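Local coordinates for CobC (Shigella flexneri 2a, PDB 6NRU), which probably removes the phosphate from adenosylcobalamin 5'-phosphate and from alpha-ribazole 5'-phosphate, late steps in assembling the nucleotide loop of vitamin B12, at residues W172-I184 with T192-E204. Numbering follows the deposited sequence.
Sequences WHFRVDQGCWSAI and TLRVLNSRAIGVE. With SO4 (sulfate ion), chain M.
N197, where the chain turns a corner, reaches into the loop 174-180. Its CB rests 4.1 Å from CB of C180, and N197 CG lies 3.6 Å from both R175 O and D177 N. N197 OD1 accepts a hydrogen bond from the backbone N of D177 at 2.8 Å, the donor standing well above the carbonyl plane, and another from a water that also bonds S182 OG. N197 ND2 gives a nearly straight bond to R175 O at 2.7 Å, in the plane of the amide, while the D177 carboxylate stacks on that amide with the planes 15° apart. The backbone N of N197 donates to S182 OG.

Strands 181-187 and 190-198 form a hairpin at the edge of the mixed sheet of the histidine phosphatase (branch 1) fold. N197 and S198 together face W181, a G1 beta bulge; R194 and V195 both donate to A183 O, a classic bulge. W181 CG sits between its own backbone N and carbonyl carbon (chi1 61°), which lays the indole against the edge strand. CB of S198 and CG1 of V195 cover one face, and W181 NE1 donates to A200 O, 2.9 Å, near the ring plane.

R199 NH1 donates to O1 of a sulfate, probably from the crystallisation liquor. With both polar ends of its amide used, N197 ties sheet edge to loop, consistent with steadying it where Q178, its NE2 bonded to N17, approaches H11, the probable phosphohistidine residue.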
loop_
_atom_site.group_PDB
_atom_site.type_symbol
_atom_site.label_atom_id
_atom_site.label_comp_id
_atom_site.label_asym_id
_atom_site.label_seq_id
_atom_site.Cartn_x
_atom_site.Cartn_y
_atom_site.Cartn_z
ATOM N N TRP A 172 10.342 -1.076 7.501
ATOM C CA TRP A 172 9.658 -1.742 8.599
ATOM C C TRP A 172 9.598 -0.905 9.867
ATOM O O TRP A 172 9.055 -1.378 10.873
ATOM C CB TRP A 172 10.332 -3.083 8.886
ATOM C CG TRP A 172 10.346 -3.966 7.687
ATOM C CD1 TRP A 172 11.421 -4.268 6.905
ATOM C CD2 TRP A 172 9.225 -4.650 7.112
ATOM N NE1 TRP A 172 11.041 -5.106 5.884
ATOM C CE2 TRP A 172 9.698 -5.355 5.990
ATOM C CE3 TRP A 172 7.869 -4.736 7.442
ATOM C CZ2 TRP A 172 8.864 -6.138 5.196
ATOM C CZ3 TRP A 172 7.043 -5.513 6.652
ATOM C CH2 TRP A 172 7.543 -6.203 5.543
ATOM N N HIS A 173 10.141 0.312 9.852
ATOM C CA HIS A 173 9.936 1.242 10.953
ATOM C C HIS A 173 8.587 1.946 10.877
ATOM O O HIS A 173 8.212 2.633 11.834
ATOM C CB HIS A 173 11.053 2.290 10.984
ATOM C CG HIS A 173 12.394 1.743 11.368
ATOM N ND1 HIS A 173 12.630 1.127 12.579
ATOM C CD2 HIS A 173 13.576 1.740 10.709
ATOM C CE1 HIS A 173 13.897 0.759 12.644
ATOM N NE2 HIS A 173 14.494 1.119 11.522
ATOM N N PHE A 174 7.853 1.788 9.768
ATOM C CA PHE A 174 6.578 2.473 9.530
ATOM C C PHE A 174 5.549 1.447 9.068
ATOM O O PHE A 174 5.255 1.348 7.876
ATOM C CB PHE A 174 6.733 3.593 8.496
ATOM C CG PHE A 174 8.002 4.371 8.627
ATOM C CD1 PHE A 174 8.065 5.482 9.451
ATOM C CD2 PHE A 174 9.135 3.998 7.921
ATOM C CE1 PHE A 174 9.234 6.204 9.573
ATOM C CE2 PHE A 174 10.308 4.714 8.040
ATOM C CZ PHE A 174 10.358 5.819 8.865
ATOM N N ARG A 175 4.991 0.693 10.009
ATOM C CA ARG A 175 3.894 -0.201 9.670
ATOM C C ARG A 175 2.634 0.609 9.390
ATOM O O ARG A 175 2.228 1.448 10.200
ATOM C CB ARG A 175 3.651 -1.199 10.800
ATOM C CG ARG A 175 4.429 -2.496 10.650
ATOM C CD ARG A 175 3.586 -3.699 11.048
ATOM N NE ARG A 175 3.722 -4.029 12.466
ATOM C CZ ARG A 175 2.748 -3.909 13.363
ATOM N NH1 ARG A 175 1.552 -3.467 12.996
ATOM N NH2 ARG A 175 2.968 -4.238 14.629
ATOM N N VAL A 176 2.019 0.366 8.236
ATOM C CA VAL A 176 0.817 1.079 7.813
ATOM C C VAL A 176 -0.390 0.200 8.111
ATOM O O VAL A 176 -0.486 -0.929 7.614
ATOM C CB VAL A 176 0.882 1.454 6.325
ATOM C CG1 VAL A 176 -0.423 2.093 5.884
ATOM C CG2 VAL A 176 2.052 2.395 6.071
ATOM N N ASP A 177 -1.317 0.724 8.907
ATOM C CA ASP A 177 -2.414 -0.043 9.479
ATOM C C ASP A 177 -3.683 0.059 8.641
ATOM O O ASP A 177 -3.886 1.008 7.878
ATOM C CB ASP A 177 -2.709 0.428 10.903
ATOM C CG ASP A 177 -1.622 0.045 11.871
ATOM O OD1 ASP A 177 -0.582 -0.482 11.421
ATOM O OD2 ASP A 177 -1.808 0.267 13.083
ATOM N N GLN A 178 -4.547 -0.938 8.809
ATOM C CA GLN A 178 -5.840 -0.970 8.147
ATOM C C GLN A 178 -6.868 -0.203 8.968
ATOM O O GLN A 178 -6.825 -0.190 10.200
ATOM C CB GLN A 178 -6.298 -2.412 7.928
ATOM C CG GLN A 178 -5.435 -3.174 6.927
ATOM C CD GLN A 178 -5.789 -4.644 6.837
ATOM O OE1 GLN A 178 -6.069 -5.291 7.848
ATOM N NE2 GLN A 178 -5.766 -5.187 5.624
ATOM N N GLY A 179 -7.793 0.449 8.269
ATOM C CA GLY A 179 -8.742 1.324 8.919
ATOM C C GLY A 179 -8.181 2.664 9.330
ATOM O O GLY A 179 -8.867 3.418 10.030
ATOM N N CYS A 180 -6.955 2.981 8.922
ATOM C CA CYS A 180 -6.281 4.223 9.258
ATOM C C CYS A 180 -5.878 4.953 7.985
ATOM O O CYS A 180 -5.964 4.418 6.878
ATOM C CB CYS A 180 -5.037 3.965 10.118
ATOM S SG CYS A 180 -5.318 3.046 11.644
ATOM N N TRP A 181 -5.419 6.188 8.161
ATOM C CA TRP A 181 -4.908 6.987 7.058
ATOM C C TRP A 181 -3.656 7.723 7.513
ATOM O O TRP A 181 -3.504 8.055 8.694
ATOM C CB TRP A 181 -5.960 7.981 6.546
ATOM C CG TRP A 181 -6.408 8.962 7.584
ATOM C CD1 TRP A 181 -7.441 8.811 8.465
ATOM C CD2 TRP A 181 -5.833 10.247 7.856
ATOM N NE1 TRP A 181 -7.545 9.924 9.266
ATOM C CE2 TRP A 181 -6.571 10.820 8.912
ATOM C CE3 TRP A 181 -4.769 10.970 7.306
ATOM C CZ2 TRP A 181 -6.276 12.079 9.430
ATOM C CZ3 TRP A 181 -4.480 12.221 7.822
ATOM C CH2 TRP A 181 -5.231 12.762 8.874
ATOM N N SER A 182 -2.755 7.964 6.564
ATOM C CA SER A 182 -1.511 8.678 6.810
ATOM C C SER A 182 -1.348 9.780 5.773
ATOM O O SER A 182 -2.004 9.780 4.728
ATOM C CB SER A 182 -0.306 7.734 6.763
ATOM O OG SER A 182 -0.535 6.586 7.556
ATOM N N ALA A 183 -0.457 10.725 6.068
ATOM C CA ALA A 183 -0.195 11.820 5.146
ATOM C C ALA A 183 1.270 12.225 5.232
ATOM O O ALA A 183 1.840 12.296 6.325
ATOM C CB ALA A 183 -1.098 13.025 5.434
ATOM N N ILE A 184 1.860 12.463 4.070
ATOM C CA ILE A 184 3.224 12.908 3.939
ATOM C C ILE A 184 3.314 14.111 3.004
ATOM O O ILE A 184 2.780 14.072 1.921
ATOM C CB ILE A 184 4.131 11.773 3.458
ATOM C CG1 ILE A 184 5.462 12.325 2.988
ATOM C CG2 ILE A 184 3.451 10.953 2.382
ATOM C CD1 ILE A 184 6.628 11.539 3.492
ATOM N N THR A 192 8.156 15.373 4.397
ATOM C CA THR A 192 7.872 15.497 5.822
ATOM C C THR A 192 6.703 14.584 6.161
ATOM O O THR A 192 5.596 14.768 5.645
ATOM C CB THR A 192 7.553 16.946 6.205
ATOM O OG1 THR A 192 8.588 17.815 5.726
ATOM C CG2 THR A 192 7.451 17.086 7.714
ATOM N N LEU A 193 6.950 13.596 7.014
ATOM C CA LEU A 193 5.888 12.719 7.489
ATOM C C LEU A 193 5.099 13.448 8.567
ATOM O O LEU A 193 5.653 13.803 9.613
ATOM C CB LEU A 193 6.473 11.412 8.021
ATOM C CG LEU A 193 5.471 10.359 8.504
ATOM C CD1 LEU A 193 4.631 9.824 7.351
ATOM C CD2 LEU A 193 6.182 9.227 9.232
ATOM N N ARG A 194 3.813 13.680 8.313
ATOM C CA ARG A 194 2.981 14.498 9.190
ATOM C C ARG A 194 1.967 13.704 9.997
ATOM O O ARG A 194 1.696 14.058 11.146
ATOM C CB ARG A 194 2.246 15.565 8.371
ATOM C CG ARG A 194 3.155 16.638 7.790
ATOM C CD ARG A 194 3.487 17.698 8.826
ATOM N NE ARG A 194 2.311 18.092 9.596
ATOM C CZ ARG A 194 2.210 19.227 10.281
ATOM N NH1 ARG A 194 3.219 20.089 10.295
ATOM N NH2 ARG A 194 1.101 19.503 10.953
ATOM N N VAL A 195 1.383 12.653 9.425
ATOM C CA VAL A 195 0.385 11.833 10.105
ATOM C C VAL A 195 0.634 10.376 9.744
ATOM O O VAL A 195 0.887 10.052 8.579
ATOM C CB VAL A 195 -1.057 12.238 9.725
ATOM C CG1 VAL A 195 -2.054 11.290 10.361
ATOM C CG2 VAL A 195 -1.352 13.670 10.140
ATOM N N LEU A 196 0.565 9.497 10.740
ATOM C CA LEU A 196 0.732 8.067 10.509
ATOM C C LEU A 196 -0.337 7.315 11.283
ATOM O O LEU A 196 -0.429 7.450 12.505
ATOM C CB LEU A 196 2.129 7.589 10.922
ATOM C CG LEU A 196 2.471 6.155 10.508
ATOM C CD1 LEU A 196 2.634 6.049 9.004
ATOM C CD2 LEU A 196 3.727 5.672 11.207
ATOM N N ASN A 197 -1.149 6.541 10.561
ATOM C CA ASN A 197 -2.116 5.614 11.147
ATOM C C ASN A 197 -3.100 6.338 12.067
ATOM O O ASN A 197 -3.277 5.988 13.234
ATOM C CB ASN A 197 -1.402 4.479 11.884
ATOM C CG ASN A 197 -0.567 3.628 10.957
ATOM O OD1 ASN A 197 -0.966 3.357 9.828
ATOM N ND2 ASN A 197 0.600 3.204 11.427
ATOM N N SER A 198 -3.748 7.353 11.512
ATOM C CA SER A 198 -4.754 8.096 12.248
ATOM C C SER A 198 -6.138 7.508 12.015
ATOM O O SER A 198 -6.438 6.970 10.946
ATOM C CB SER A 198 -4.751 9.569 11.842
ATOM O OG SER A 198 -5.871 10.245 12.388
ATOM N N ARG A 199 -6.981 7.609 13.042
ATOM C CA ARG A 199 -8.400 7.299 12.930
ATOM C C ARG A 199 -9.258 8.519 13.242
ATOM O O ARG A 199 -10.448 8.378 13.538
ATOM C CB ARG A 199 -8.777 6.137 13.848
ATOM C CG ARG A 199 -8.287 4.789 13.364
ATOM C CD ARG A 199 -8.425 3.734 14.444
ATOM N NE ARG A 199 -7.462 2.655 14.258
ATOM C CZ ARG A 199 -7.696 1.561 13.541
ATOM N NH1 ARG A 199 -8.868 1.399 12.939
ATOM N NH2 ARG A 199 -6.758 0.631 13.421
ATOM N N ALA A 200 -8.673 9.711 13.189
ATOM C CA ALA A 200 -9.396 10.947 13.427
ATOM C C ALA A 200 -9.885 11.543 12.111
ATOM O O ALA A 200 -9.511 11.106 11.020
ATOM C CB ALA A 200 -8.513 11.947 14.169
ATOM N N ILE A 201 -10.743 12.558 12.227
ATOM C CA ILE A 201 -11.216 13.273 11.050
ATOM C C ILE A 201 -10.054 14.039 10.438
ATOM O O ILE A 201 -9.331 14.764 11.135
ATOM C CB ILE A 201 -12.376 14.211 11.417
ATOM C CG1 ILE A 201 -13.593 13.405 11.862
ATOM C CG2 ILE A 201 -12.739 15.104 10.240
ATOM C CD1 ILE A 201 -14.784 14.259 12.231
ATOM N N GLY A 202 -9.856 13.870 9.135
ATOM C CA GLY A 202 -8.778 14.567 8.466
ATOM C C GLY A 202 -9.015 16.065 8.417
ATOM O O GLY A 202 -10.146 16.547 8.447
ATOM N N VAL A 203 -7.917 16.809 8.353
ATOM C CA VAL A 203 -7.947 18.256 8.181
ATOM C C VAL A 203 -6.912 18.613 7.128
ATOM O O VAL A 203 -5.731 18.275 7.275
ATOM C CB VAL A 203 -7.672 19.008 9.493
ATOM C CG1 VAL A 203 -7.481 20.491 9.220
ATOM C CG2 VAL A 203 -8.809 18.791 10.483
ATOM N N GLU A 204 -7.350 19.287 6.068
ATOM C CA GLU A 204 -6.442 19.658 4.992
ATOM C C GLU A 204 -5.376 20.626 5.495
ATOM O O GLU A 204 -5.641 21.487 6.341
ATOM C CB GLU A 204 -7.224 20.283 3.838
ATOM C CG GLU A 204 -6.388 20.598 2.612
ATOM C CD GLU A 204 -7.198 21.258 1.518
ATOM O OE1 GLU A 204 -8.411 20.974 1.426
ATOM O OE2 GLU A 204 -6.625 22.064 0.755
HETATM S S SO4 M . -11.357 -1.613 12.854
HETATM O O1 SO4 M . -10.412 -0.898 12.001
HETATM O O2 SO4 M . -10.898 -2.985 13.038
HETATM O O3 SO4 M . -11.436 -0.954 14.154
HETATM O O4 SO4 M . -12.679 -1.624 12.233
HETATM O O HOH W 1 -3.960 -0.237 14.363
HETATM O O HOH W 2 -2.296 4.483 7.462
#